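Local coordinates for gliding motility protein MglB (Myxococcus xanthus, PDB 6IZW) that probably acts as a molecular adaptor and guanine-nucleotide exchange factor in gliding motility, at residues 49-52 with 53-56. The protein carries 1 engineered substitution. Residues are numbered along the deposited sequence; the frame is centred on the assembly and turned at random.
Sequences NIDT and TSLA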
ATOM      1  N   ASN B  49       1.114  14.726  17.618  1.00100.33           N
ATOM      2  CA  ASN B  49       2.045  15.269  16.627  1.00102.37           C
ATOM      3  C   ASN B  49       2.598  14.199  15.686  1.00 94.94           C
ATOM      4  O   ASN B  49       3.660  14.384  15.077  1.00 96.81           O
ATOM      5  CB  ASN B  49       3.200  16.020  17.303  1.00104.57           C
ATOM      6  CG  ASN B  49       3.285  17.472  16.866  1.00110.76           C
ATOM      7  OD1 ASN B  49       2.956  17.811  15.726  1.00110.41           O
ATOM      8  ND2 ASN B  49       3.725  18.341  17.774  1.00111.34           N
ATOM      9  N   ILE B  50       1.906  13.075  15.554  1.00 86.98           N
ATOM     10  CA  ILE B  50       2.290  12.034  14.612  1.00 86.56           C
ATOM     11  C   ILE B  50       1.015  11.420  14.053  1.00 82.64           C
ATOM     12  O   ILE B  50       0.017  11.266  14.766  1.00 84.48           O
ATOM     13  CB  ILE B  50       3.213  10.979  15.264  1.00 85.00           C
ATOM     14  CG1 ILE B  50       4.268  10.515  14.268  1.00 79.15           C
ATOM     15  CG2 ILE B  50       2.432   9.784  15.788  1.00 84.82           C
ATOM     16  CD1 ILE B  50       5.236   9.521  14.853  1.00 80.48           C
ATOM     17  N   ASP B  51       1.042  11.102  12.764  1.00 75.87           N
ATOM     18  CA  ASP B  51      -0.152  10.685  12.036  1.00 69.73           C
ATOM     19  C   ASP B  51      -0.176   9.160  11.964  1.00 64.58           C
ATOM     20  O   ASP B  51       0.342   8.552  11.026  1.00 64.55           O
ATOM     21  CB  ASP B  51      -0.178  11.320  10.652  1.00 74.05           C
ATOM     22  CG  ASP B  51      -1.540  11.220   9.995  1.00 70.11           C
ATOM     23  OD1 ASP B  51      -2.267  10.236  10.278  1.00 63.67           O
ATOM     24  OD2 ASP B  51      -1.882  12.127   9.205  1.00 73.68           O
ATOM     25  N   THR B  52      -0.823   8.546  12.950  1.00 56.28           N
ATOM     26  CA  THR B  52      -0.900   7.097  13.006  1.00 58.14           C
ATOM     27  C   THR B  52      -1.804   6.507  11.923  1.00 57.06           C
ATOM     28  O   THR B  52      -1.699   5.308  11.630  1.00 55.36           O
ATOM     29  CB  THR B  52      -1.381   6.676  14.397  1.00 64.98           C
ATOM     30  OG1 THR B  52      -2.738   7.107  14.590  1.00 64.82           O
ATOM     31  CG2 THR B  52      -0.504   7.321  15.464  1.00 65.87           C
ATOM     32  N   THR B  53      -2.699   7.299  11.328  1.00 54.55           N
ATOM     33  CA  THR B  53      -3.502   6.766  10.230  1.00 55.72           C
ATOM     34  C   THR B  53      -2.656   6.604   8.969  1.00 51.97           C
ATOM     35  O   THR B  53      -2.731   5.569   8.296  1.00 45.31           O
ATOM     36  CB  THR B  53      -4.714   7.661   9.968  1.00 54.46           C
ATOM     37  OG1 THR B  53      -5.679   7.453  11.005  1.00 64.61           O
ATOM     38  CG2 THR B  53      -5.358   7.308   8.646  1.00 45.16           C
ATOM     39  N   SER B  54      -1.825   7.605   8.657  1.00 50.94           N
ATOM     40  CA  SER B  54      -0.862   7.476   7.567  1.00 49.73           C
ATOM     41  C   SER B  54       0.146   6.364   7.840  1.00 52.33           C
ATOM     42  O   SER B  54       0.488   5.593   6.936  1.00 49.68           O
ATOM     43  CB  SER B  54      -0.128   8.799   7.359  1.00 51.97           C
ATOM     44  OG  SER B  54      -0.985   9.817   6.888  1.00 57.87           O
ATOM     45  N   LEU B  55       0.644   6.281   9.078  1.00 55.59           N
ATOM     46  CA  LEU B  55       1.614   5.248   9.437  1.00 53.01           C
ATOM     47  C   LEU B  55       1.053   3.857   9.175  1.00 47.73           C
ATOM     48  O   LEU B  55       1.711   3.016   8.552  1.00 45.18           O
ATOM     49  CB  LEU B  55       2.002   5.402  10.905  1.00 58.41           C
ATOM     50  CG  LEU B  55       3.461   5.371  11.352  1.00 60.77           C
ATOM     51  CD1 LEU B  55       4.381   6.177  10.434  1.00 62.44           C
ATOM     52  CD2 LEU B  55       3.509   5.927  12.766  1.00 69.16           C
ATOM     53  N   ALA B  56      -0.179   3.609   9.623  1.00 47.43           N
ATOM     54  CA  ALA B  56      -0.808   2.312   9.405  1.00 48.04           C
ATOM     55  C   ALA B  56      -0.928   1.980   7.923  1.00 46.69           C
ATOM     56  O   ALA B  56      -0.838   0.808   7.536  1.00 44.06           O
ATOM     57  CB  ALA B  56      -2.191   2.288  10.054  1.00 43.90           C
TER
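Asp-51 turns its carboxylate away from its own backbone N (chi1 -165°) to meet the first N-H groups of helix 52-72, while the first torsion of Ser-54 keeps OG on the Asp-51 side. OD1 of Asp-51 takes the backbone N of Ser-54 at 3.1 Å in a nearly straight bond, the N-H arriving from above the carboxylate plane, 62° out of it. The same oxygen draws a weak, bent second bond from the N of Thr-53. OD2 of Asp-51 lies 3.4 Å from OG of Ser-54. This is the helix N-cap, in which an aspartate just before the helix meets N-H groups that no preceding turn can serve; here it caps the helix that follows strand 40-45 in the Roadblock/LC7 domain. Backbone bonds take over at once: N of Leu-55 donates to O of Asp-51 at 3.0 Å, and N of Ala-56 to O of Thr-52 at 3.0 Å. Were Asp-51 an alanine, the N-H groups of Thr-53 and Ser-54 would probably lose their side-chain acceptor, and the helix start would be less firmly fixed. Leu-55 packs on Phe-32 and Ala-56 on Val-34, both of strand 28-35, whereas Ser-54 meets Leu-72 of the second subunit, and Asp-51 also packs against a basic side chain of another protein.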